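Local coordinates for protein glutathione S-transferase (Burkholderia glumae, PDB 4ISD) that probably transfers glutathione to electrophilic substrates, as a dimeric member of the glutathione S-transferase family that binds glutathione, at residues 20-23 and 24-28; 105-108 and 109-112; 169-172 and 173-177. All coordinates share one frame; numbering follows the deposited sequence.

Contact 1: 20-23 and 24-28; sequences FAMS and AFVVL. With GSH (glutathione), chain F.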
ATOM      1  N   PHE A  20       4.652 -11.419   3.208  1.00 52.98           N
ATOM      2  CA  PHE A  20       3.418 -10.678   3.370  1.00 49.67           C
ATOM      3  C   PHE A  20       2.358 -11.524   4.039  1.00 48.85           C
ATOM      4  O   PHE A  20       1.527 -11.009   4.786  1.00 50.47           O
ATOM      5  CB  PHE A  20       2.950 -10.132   2.020  1.00 49.19           C
ATOM      6  CG  PHE A  20       3.974  -9.266   1.350  1.00 45.63           C
ATOM      7  CD1 PHE A  20       4.456  -8.127   1.994  1.00 46.36           C
ATOM      8  CD2 PHE A  20       4.483  -9.601   0.097  1.00 38.48           C
ATOM      9  CE1 PHE A  20       5.419  -7.319   1.392  1.00 47.53           C
ATOM     10  CE2 PHE A  20       5.445  -8.808  -0.517  1.00 37.02           C
ATOM     11  CZ  PHE A  20       5.913  -7.659   0.127  1.00 44.20           C
ATOM     12  N   ALA A  21       2.401 -12.823   3.770  1.00 47.11           N
ATOM     13  CA  ALA A  21       1.564 -13.770   4.478  1.00 41.90           C
ATOM     14  C   ALA A  21       1.914 -13.666   5.956  1.00 43.51           C
ATOM     15  O   ALA A  21       1.036 -13.534   6.822  1.00 44.71           O
ATOM     16  CB  ALA A  21       1.820 -15.173   3.970  1.00 39.89           C
ATOM     17  N   MET A  22       3.212 -13.693   6.233  1.00 45.85           N
ATOM     18  CA  MET A  22       3.705 -13.648   7.601  1.00 44.40           C
ATOM     19  C   MET A  22       3.230 -12.390   8.319  1.00 42.26           C
ATOM     20  O   MET A  22       2.876 -12.418   9.508  1.00 44.19           O
ATOM     21  CB  MET A  22       5.221 -13.708   7.596  1.00 45.73           C
ATOM     22  CG  MET A  22       5.838 -13.587   8.958  1.00 50.36           C
ATOM     23  SD  MET A  22       7.606 -13.862   8.855  1.00 62.20           S
ATOM     24  CE  MET A  22       8.101 -12.739  10.144  1.00 83.35           C
ATOM     25  N   SER A  23       3.196 -11.292   7.580  1.00 39.06           N
ATOM     26  CA  SER A  23       2.752 -10.017   8.123  1.00 37.99           C
ATOM     27  C   SER A  23       1.316 -10.064   8.644  1.00 40.29           C
ATOM     28  O   SER A  23       1.034  -9.576   9.743  1.00 41.56           O
ATOM     29  CB  SER A  23       2.870  -8.935   7.058  1.00 37.23           C
ATOM     30  OG  SER A  23       2.603  -7.671   7.635  1.00 41.74           O
ATOM     31  N   ALA A  24       0.413 -10.647   7.856  1.00 36.41           N
ATOM     32  CA  ALA A  24      -0.996 -10.722   8.252  1.00 39.77           C
ATOM     33  C   ALA A  24      -1.158 -11.669   9.435  1.00 43.91           C
ATOM     34  O   ALA A  24      -1.907 -11.392  10.381  1.00 47.71           O
ATOM     35  CB  ALA A  24      -1.890 -11.165   7.071  1.00 32.98           C
ATOM     36  N   PHE A  25      -0.463 -12.797   9.360  1.00 39.48           N
ATOM     37  CA  PHE A  25      -0.452 -13.759  10.440  1.00 40.45           C
ATOM     38  C   PHE A  25      -0.010 -13.057  11.723  1.00 44.02           C
ATOM     39  O   PHE A  25      -0.553 -13.321  12.802  1.00 46.38           O
ATOM     40  CB  PHE A  25       0.490 -14.923  10.097  1.00 30.91           C
ATOM     41  CG  PHE A  25       0.604 -15.969  11.183  1.00 33.03           C
ATOM     42  CD1 PHE A  25       1.348 -15.725  12.336  1.00 34.39           C
ATOM     43  CD2 PHE A  25      -0.008 -17.207  11.037  1.00 40.46           C
ATOM     44  CE1 PHE A  25       1.465 -16.693  13.346  1.00 47.75           C
ATOM     45  CE2 PHE A  25       0.102 -18.180  12.025  1.00 51.53           C
ATOM     46  CZ  PHE A  25       0.847 -17.923  13.192  1.00 53.67           C
ATOM     47  N   VAL A  26       0.975 -12.168  11.620  1.00 44.15           N
ATOM     48  CA  VAL A  26       1.502 -11.533  12.832  1.00 44.50           C
ATOM     49  C   VAL A  26       0.472 -10.593  13.442  1.00 45.26           C
ATOM     50  O   VAL A  26       0.359 -10.500  14.666  1.00 45.77           O
ATOM     51  CB  VAL A  26       2.868 -10.828  12.604  1.00 35.63           C
ATOM     52  CG1 VAL A  26       3.162  -9.834  13.718  1.00 29.21           C
ATOM     53  CG2 VAL A  26       3.991 -11.869  12.484  1.00 35.73           C
ATOM     54  N   VAL A  27      -0.312  -9.930  12.590  1.00 48.49           N
ATOM     55  CA  VAL A  27      -1.347  -9.025  13.089  1.00 43.58           C
ATOM     56  C   VAL A  27      -2.375  -9.777  13.931  1.00 43.49           C
ATOM     57  O   VAL A  27      -2.690  -9.370  15.059  1.00 46.75           O
ATOM     58  CB  VAL A  27      -2.031  -8.259  11.946  1.00 40.59           C
ATOM     59  CG1 VAL A  27      -3.155  -7.391  12.477  1.00 39.28           C
ATOM     60  CG2 VAL A  27      -1.019  -7.405  11.230  1.00 41.43           C
ATOM     61  N   LEU A  28      -2.877 -10.880  13.386  1.00 42.36           N
ATOM     62  CA  LEU A  28      -3.873 -11.700  14.071  1.00 48.49           C
ATOM     63  C   LEU A  28      -3.330 -12.173  15.406  1.00 56.45           C
ATOM     64  O   LEU A  28      -4.001 -12.075  16.438  1.00 61.51           O
ATOM     65  CB  LEU A  28      -4.258 -12.910  13.210  1.00 47.95           C
ATOM     66  CG  LEU A  28      -5.066 -12.621  11.938  1.00 47.00           C
ATOM     67  CD1 LEU A  28      -4.878 -13.719  10.897  1.00 47.74           C
ATOM     68  CD2 LEU A  28      -6.552 -12.461  12.275  1.00 47.43           C
TER
HETATM   69  N1  GSH F 301       1.196  -6.025  -1.663  1.00 31.99           N
HETATM   70  CA1 GSH F 301       0.799  -7.407  -1.504  1.00 31.18           C
HETATM   71  C1  GSH F 301       0.437  -7.752  -0.085  1.00 39.32           C
HETATM   72  O11 GSH F 301       0.939  -7.135   0.899  1.00 38.65           O
HETATM   73  O12 GSH F 301      -0.405  -8.670   0.111  1.00 40.50           O
HETATM   74  CB1 GSH F 301       1.802  -8.372  -2.085  1.00 27.66           C
HETATM   75  CG1 GSH F 301       1.208  -9.788  -2.040  1.00 29.12           C
HETATM   76  CD1 GSH F 301       2.127 -10.754  -2.813  1.00 31.73           C
HETATM   77  OE1 GSH F 301       3.036 -10.313  -3.506  1.00 33.19           O
HETATM   78  N2  GSH F 301       1.920 -12.200  -2.708  1.00 35.46           N
HETATM   79  CA2 GSH F 301       2.758 -13.149  -3.406  1.00 42.25           C
HETATM   80  C2  GSH F 301       1.950 -13.913  -4.410  1.00 43.69           C
HETATM   81  O2  GSH F 301       0.784 -14.190  -4.201  1.00 40.05           O
HETATM   82  CB2 GSH F 301       3.346 -14.146  -2.449  1.00 40.23           C
HETATM   83  SG2 GSH F 301       5.113 -14.126  -2.622  1.00 79.79           S
HETATM   84  N3  GSH F 301       2.547 -14.349  -5.650  1.00 46.87           N
HETATM   85  CA3 GSH F 301       1.710 -15.079  -6.581  1.00 51.77           C
HETATM   86  C3  GSH F 301       1.477 -14.185  -7.765  1.00 58.66           C
HETATM   87  O31 GSH F 301       1.610 -12.933  -7.643  1.00 56.18           O
HETATM   88  O32 GSH F 301       1.161 -14.690  -8.882  1.00 66.40           O

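Contact 2: 105-108 and 109-112; sequences RQLQ and AWIR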
ATOM      1  N   ARG A 105       2.330   3.698   7.862  1.00 40.24           N
ATOM      2  CA  ARG A 105       1.648   3.498   6.596  1.00 38.56           C
ATOM      3  C   ARG A 105       2.580   3.746   5.416  1.00 40.52           C
ATOM      4  O   ARG A 105       2.619   2.958   4.453  1.00 42.77           O
ATOM      5  CB  ARG A 105       0.425   4.397   6.511  1.00 33.09           C
ATOM      6  CG  ARG A 105      -0.770   3.866   7.298  1.00 29.05           C
ATOM      7  CD  ARG A 105      -1.854   4.920   7.344  1.00 44.30           C
ATOM      8  NE  ARG A 105      -3.074   4.468   7.988  1.00 43.83           N
ATOM      9  CZ  ARG A 105      -3.907   5.282   8.626  1.00 47.88           C
ATOM     10  NH1 ARG A 105      -3.624   6.582   8.716  1.00 37.12           N
ATOM     11  NH2 ARG A 105      -5.009   4.796   9.185  1.00 45.14           N
ATOM     12  N   GLN A 106       3.337   4.834   5.493  1.00 35.31           N
ATOM     13  CA  GLN A 106       4.397   5.073   4.519  1.00 37.44           C
ATOM     14  C   GLN A 106       5.400   3.917   4.402  1.00 40.52           C
ATOM     15  O   GLN A 106       5.727   3.481   3.295  1.00 40.98           O
ATOM     16  CB  GLN A 106       5.147   6.348   4.850  1.00 39.71           C
ATOM     17  CG  GLN A 106       6.473   6.456   4.130  1.00 43.93           C
ATOM     18  CD  GLN A 106       7.166   7.769   4.420  1.00 49.72           C
ATOM     19  OE1 GLN A 106       7.126   8.706   3.604  1.00 46.68           O
ATOM     20  NE2 GLN A 106       7.800   7.855   5.595  1.00 46.95           N
ATOM     21  N   LEU A 107       5.895   3.424   5.534  1.00 41.60           N
ATOM     22  CA  LEU A 107       6.910   2.369   5.498  1.00 39.39           C
ATOM     23  C   LEU A 107       6.359   1.082   4.851  1.00 35.08           C
ATOM     24  O   LEU A 107       6.999   0.510   3.954  1.00 33.88           O
ATOM     25  CB  LEU A 107       7.494   2.120   6.897  1.00 40.12           C
ATOM     26  CG  LEU A 107       8.632   1.111   7.128  1.00 33.13           C
ATOM     27  CD1 LEU A 107       9.782   1.296   6.137  1.00 29.86           C
ATOM     28  CD2 LEU A 107       9.147   1.207   8.575  1.00 30.10           C
ATOM     29  N   GLN A 108       5.166   0.660   5.282  1.00 31.83           N
ATOM     30  CA  GLN A 108       4.462  -0.490   4.684  1.00 31.86           C
ATOM     31  C   GLN A 108       4.322  -0.401   3.164  1.00 35.75           C
ATOM     32  O   GLN A 108       4.597  -1.361   2.449  1.00 44.25           O
ATOM     33  CB  GLN A 108       3.071  -0.664   5.309  1.00 31.17           C
ATOM     34  CG  GLN A 108       3.105  -1.103   6.768  1.00 34.71           C
ATOM     35  CD  GLN A 108       1.893  -1.920   7.144  1.00 38.40           C
ATOM     36  OE1 GLN A 108       0.803  -1.372   7.351  1.00 43.39           O
ATOM     37  NE2 GLN A 108       2.065  -3.250   7.219  1.00 28.75           N
ATOM     38  N   ALA A 109       3.888   0.751   2.671  1.00 34.16           N
ATOM     39  CA  ALA A 109       3.681   0.935   1.235  1.00 38.24           C
ATOM     40  C   ALA A 109       5.008   0.945   0.493  1.00 36.80           C
ATOM     41  O   ALA A 109       5.125   0.423  -0.627  1.00 38.13           O
ATOM     42  CB  ALA A 109       2.921   2.238   0.967  1.00 28.52           C
ATOM     43  N   TRP A 110       6.005   1.568   1.109  1.00 35.43           N
ATOM     44  CA  TRP A 110       7.299   1.684   0.469  1.00 40.03           C
ATOM     45  C   TRP A 110       7.845   0.288   0.258  1.00 33.21           C
ATOM     46  O   TRP A 110       8.219  -0.084  -0.860  1.00 29.98           O
ATOM     47  CB  TRP A 110       8.258   2.497   1.327  1.00 45.35           C
ATOM     48  CG  TRP A 110       9.533   2.834   0.619  1.00 49.68           C
ATOM     49  CD1 TRP A 110       9.726   2.948  -0.736  1.00 45.37           C
ATOM     50  CD2 TRP A 110      10.806   3.076   1.227  1.00 49.15           C
ATOM     51  NE1 TRP A 110      11.042   3.259  -1.000  1.00 46.43           N
ATOM     52  CE2 TRP A 110      11.721   3.345   0.189  1.00 53.79           C
ATOM     53  CE3 TRP A 110      11.250   3.114   2.546  1.00 42.19           C
ATOM     54  CZ2 TRP A 110      13.062   3.639   0.442  1.00 57.45           C
ATOM     55  CZ3 TRP A 110      12.573   3.404   2.788  1.00 53.45           C
ATOM     56  CH2 TRP A 110      13.468   3.661   1.741  1.00 54.52           C
ATOM     57  N   ILE A 111       7.864  -0.483   1.343  1.00 31.85           N
ATOM     58  CA  ILE A 111       8.345  -1.857   1.310  1.00 35.87           C
ATOM     59  C   ILE A 111       7.651  -2.649   0.205  1.00 35.71           C
ATOM     60  O   ILE A 111       8.295  -3.315  -0.605  1.00 43.04           O
ATOM     61  CB  ILE A 111       8.128  -2.528   2.675  1.00 37.77           C
ATOM     62  CG1 ILE A 111       9.148  -1.980   3.674  1.00 40.03           C
ATOM     63  CG2 ILE A 111       8.226  -4.037   2.553  1.00 30.63           C
ATOM     64  CD1 ILE A 111       8.852  -2.336   5.097  1.00 41.09           C
ATOM     65  N   ARG A 112       6.334  -2.523   0.141  1.00 31.45           N
ATOM     66  CA  ARG A 112       5.551  -3.296  -0.794  1.00 26.48           C
ATOM     67  C   ARG A 112       5.645  -2.826  -2.251  1.00 38.29           C
ATOM     68  O   ARG A 112       5.160  -3.530  -3.146  1.00 36.84           O
ATOM     69  CB  ARG A 112       4.093  -3.267  -0.349  1.00 31.10           C
ATOM     70  CG  ARG A 112       3.797  -4.109   0.876  1.00 25.10           C
ATOM     71  CD  ARG A 112       2.452  -3.779   1.491  1.00 25.28           C
ATOM     72  NE  ARG A 112       2.152  -4.679   2.597  1.00 40.91           N
ATOM     73  CZ  ARG A 112       2.747  -4.637   3.792  1.00 38.27           C
ATOM     74  NH1 ARG A 112       3.693  -3.724   4.049  1.00 30.79           N
ATOM     75  NH2 ARG A 112       2.400  -5.516   4.733  1.00 40.11           N
TER

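Contact 3: 169-172 and 173-177; sequences ADTD and FALML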
ATOM      1  N   ALA A 169       4.579  -2.456  10.997  1.00 33.87           N
ATOM      2  CA  ALA A 169       5.588  -1.944  10.064  1.00 33.13           C
ATOM      3  C   ALA A 169       6.964  -2.504  10.354  1.00 38.77           C
ATOM      4  O   ALA A 169       7.746  -2.696   9.424  1.00 37.35           O
ATOM      5  CB  ALA A 169       5.642  -0.436  10.094  1.00 35.67           C
ATOM      6  N   ASP A 170       7.245  -2.760  11.643  1.00 42.76           N
ATOM      7  CA  ASP A 170       8.542  -3.286  12.099  1.00 35.89           C
ATOM      8  C   ASP A 170       8.804  -4.712  11.635  1.00 35.66           C
ATOM      9  O   ASP A 170       9.921  -5.035  11.230  1.00 35.73           O
ATOM     10  CB  ASP A 170       8.679  -3.224  13.621  1.00 33.77           C
ATOM     11  CG  ASP A 170       8.702  -1.804  14.147  1.00 39.91           C
ATOM     12  OD1 ASP A 170       9.656  -1.074  13.789  1.00 47.55           O
ATOM     13  OD2 ASP A 170       7.776  -1.424  14.920  1.00 31.87           O
ATOM     14  N   THR A 171       7.785  -5.569  11.710  1.00 35.00           N
ATOM     15  CA  THR A 171       7.902  -6.920  11.158  1.00 30.80           C
ATOM     16  C   THR A 171       8.225  -6.823   9.672  1.00 38.62           C
ATOM     17  O   THR A 171       9.118  -7.510   9.169  1.00 37.46           O
ATOM     18  CB  THR A 171       6.592  -7.707  11.280  1.00 27.25           C
ATOM     19  OG1 THR A 171       6.078  -7.585  12.610  1.00 35.44           O
ATOM     20  CG2 THR A 171       6.822  -9.177  10.959  1.00 23.41           C
ATOM     21  N   ASP A 172       7.488  -5.957   8.978  1.00 39.18           N
ATOM     22  CA  ASP A 172       7.654  -5.787   7.544  1.00 33.77           C
ATOM     23  C   ASP A 172       9.050  -5.307   7.214  1.00 31.31           C
ATOM     24  O   ASP A 172       9.688  -5.811   6.283  1.00 31.89           O
ATOM     25  CB  ASP A 172       6.629  -4.787   7.015  1.00 42.85           C
ATOM     26  CG  ASP A 172       5.245  -5.373   6.945  1.00 45.56           C
ATOM     27  OD1 ASP A 172       5.129  -6.619   7.099  1.00 47.15           O
ATOM     28  OD2 ASP A 172       4.288  -4.590   6.726  1.00 40.34           O
ATOM     29  N   PHE A 173       9.513  -4.326   7.989  1.00 31.43           N
ATOM     30  CA  PHE A 173      10.843  -3.757   7.812  1.00 31.99           C
ATOM     31  C   PHE A 173      11.912  -4.824   8.048  1.00 40.25           C
ATOM     32  O   PHE A 173      12.842  -4.977   7.244  1.00 40.28           O
ATOM     33  CB  PHE A 173      11.062  -2.593   8.778  1.00 26.63           C
ATOM     34  CG  PHE A 173      12.158  -1.665   8.363  1.00 27.12           C
ATOM     35  CD1 PHE A 173      12.518  -1.555   7.028  1.00 31.21           C
ATOM     36  CD2 PHE A 173      12.824  -0.895   9.301  1.00 27.33           C
ATOM     37  CE1 PHE A 173      13.515  -0.696   6.630  1.00 30.64           C
ATOM     38  CE2 PHE A 173      13.834  -0.039   8.915  1.00 31.76           C
ATOM     39  CZ  PHE A 173      14.182   0.062   7.573  1.00 31.89           C
ATOM     40  N   ALA A 174      11.760  -5.563   9.148  1.00 37.61           N
ATOM     41  CA  ALA A 174      12.743  -6.561   9.543  1.00 37.43           C
ATOM     42  C   ALA A 174      12.871  -7.635   8.480  1.00 42.27           C
ATOM     43  O   ALA A 174      13.992  -8.011   8.108  1.00 44.05           O
ATOM     44  CB  ALA A 174      12.384  -7.169  10.874  1.00 41.57           C
ATOM     45  N   LEU A 175      11.734  -8.115   7.977  1.00 42.59           N
ATOM     46  CA  LEU A 175      11.757  -9.053   6.847  1.00 42.78           C
ATOM     47  C   LEU A 175      12.523  -8.484   5.663  1.00 37.47           C
ATOM     48  O   LEU A 175      13.408  -9.149   5.124  1.00 42.53           O
ATOM     49  CB  LEU A 175      10.348  -9.465   6.417  1.00 42.00           C
ATOM     50  CG  LEU A 175       9.581 -10.081   7.586  1.00 50.60           C
ATOM     51  CD1 LEU A 175       8.246 -10.690   7.162  1.00 56.87           C
ATOM     52  CD2 LEU A 175      10.459 -11.099   8.284  1.00 48.03           C
ATOM     53  N   MET A 176      12.202  -7.246   5.280  1.00 30.87           N
ATOM     54  CA  MET A 176      12.840  -6.622   4.112  1.00 30.44           C
ATOM     55  C   MET A 176      14.327  -6.435   4.337  1.00 39.02           C
ATOM     56  O   MET A 176      15.121  -6.681   3.429  1.00 39.15           O
ATOM     57  CB  MET A 176      12.182  -5.280   3.775  1.00 27.61           C
ATOM     58  CG  MET A 176      12.739  -4.567   2.534  1.00 38.23           C
ATOM     59  SD  MET A 176      12.436  -5.345   0.910  1.00 55.45           S
ATOM     60  CE  MET A 176      10.831  -6.096   1.148  1.00 82.37           C
ATOM     61  N   LEU A 177      14.714  -6.035   5.555  1.00 38.24           N
ATOM     62  CA  LEU A 177      16.132  -5.813   5.856  1.00 45.58           C
ATOM     63  C   LEU A 177      17.006  -7.052   5.661  1.00 49.86           C
ATOM     64  O   LEU A 177      18.222  -6.940   5.598  1.00 47.72           O
ATOM     65  CB  LEU A 177      16.338  -5.229   7.259  1.00 43.13           C
ATOM     66  CG  LEU A 177      15.836  -3.793   7.443  1.00 40.32           C
ATOM     67  CD1 LEU A 177      15.867  -3.400   8.914  1.00 29.58           C
ATOM     68  CD2 LEU A 177      16.631  -2.806   6.582  1.00 34.91           C
TER

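Contact 1: 20-23 and 24-28
The carbonyl oxygen of Ser23 receives two backbone N-H groups from the next turn: Val27 N donates to Ser23 O at 3.2 Å, whereas Val26 N makes only a weak bond to it. The main acceptor of Val26 N is Met22 O, at 2.9 Å and an N-H...O angle of 140°, with Ser23 O as the weak second acceptor. Phe25 N bonds to Ala21 O at 3.0 Å and 174°, and Ala24 N reaches Phe20 O over a longer 3.3 Å. Among the side chains, Val26 CG2 touches Met22 CG at 4.3 Å. These turns belong to helix 19-31, the crossover helix of the beta-alpha-beta unit that links strands 8-13 and 36-40 in the thioredoxin-like N-terminal domain. At its start, the N-H groups of Phe20 and Ala21 both bond to Ser18 OG, which lies in the glutathione pocket. Phe20, with CG beside the backbone N (chi1 -57°), rests its ring against the gamma-glutamyl part of glutathione. Phe20 CD2 approaches GSH CB1 obliquely at 3.7 Å. The carboxylate atom GSH O11 lies equally far, 3.7 Å, from Phe20 CG. Ser23 OG is hydrogen-bonded to Asp172 of helix 168-177. The ring of Phe25 packs edge-to-face with both Phe35 and Trp207, while Val27 is covered by Ala78 and Leu81 of helix 74-84.

Contact 2: 105-108 and 109-112
Ala109 begins the second turn with its N bonded to Arg105 O at 3.1 Å, and its methyl group sits near that same carbonyl. Trp110 N follows, bonding to Gln106 O at 2.9 Å. Trp110 CG is anti to its own N (chi1 -171°), and the ring edge then meets Leu107 CD1, which lies 4.3 Å from Trp110 CE3; Trp110 NE1 bonds to Asp114. Ile111 N bonds to Leu107 O (2.9 Å). The Ile111 side chain runs at a slant to that of Leu107, bringing Ile111 CD1 within 3.9 Å of Leu107 CD1. Arg112 grips Gln108 O twice, through its backbone N at 3.1 Å and through NH1 at 3.0 Å. NH1 comes in from above the carbonyl plane, off the lone pairs, while the backbone N is tilted to the other side. The oxygen lies in the guanidinium plane, at its edge. The two side chains run alongside each other in the same direction, amide and guanidinium turned 78° apart; Gln108 NE2 is hydrogen-bonded, and Arg112 NH1 salt-bridged, to Asp172 OD2. Arg112 NH2 and NE go on to Ser74 and glutathione, and together these bonds should hold the guanidinium in a fixed rotation. Helix 98-113 thus places Leu107 and Ile111 against helix 168-177 and Arg112 against helices 19-31 and 74-84, while Gln106 bonds to the backbone of Ser72 in strand 69-72 of the second subunit.

Contact 3: 169-172 and 173-177
With CG beside the backbone N (chi1 -57°), Leu175 folds its side chain back over the carbonyl of Thr171, and its CD1 comes to 4.3 Å from Thr171 CG2. Leu175 N donates to Thr171 O at 2.9 Å, nearly straight at 173°. The neighbouring backbone bonds continue the helix: Phe173 N to Ala169 O and Ala174 N to Asp170 O, each 2.8 Å, then Met176 N to Asp172 O at 3.1 Å. The Phe173 ring packs on Leu107 of helix 98-113, and Leu177 CD1 rests 3.8 Å above one face of that ring, over its centre. Near the start of helix 168-177, Asp170 OD2 takes the N-H of Cys167, the reach-back bond known from the N-capping box of many glutathione transferases; Asp170 OD1 bonds to Tyr194 and Val162. Asp172 is buried, and its side chain meets helices 19-31 and 98-113. Its carboxylate is satisfied on both oxygens, OD1 by Ser23 and OD2 by Gln108 and Arg112, surroundings that would be expected to keep it ionised and to hold its rotation fixed.

How the contacts relate
Asp172 of contact 3 ties the other two contacts together: its OD1 lies 2.8 Å from Ser23 OG of contact 1, and its OD2 lies 2.6 Å from Gln108 NE2 and 2.9 Å from Arg112 NH1 of contact 2. The N-terminal domain is thereby joined to two helices of the C-terminal domain. Apolar packing accompanies this polar core, with Met22 CE on Leu175 CD2 and Ile111 CG2 on Met176 CE. Contacts 1 and 2 meet at the ligand, where Phe20 CE1 is 3.6 Å from Arg112 CG. The Asp172 side chain comes no nearer than about 7 Å to glutathione (nearest atoms), consistent with a second-shell residue that helps to position Arg112.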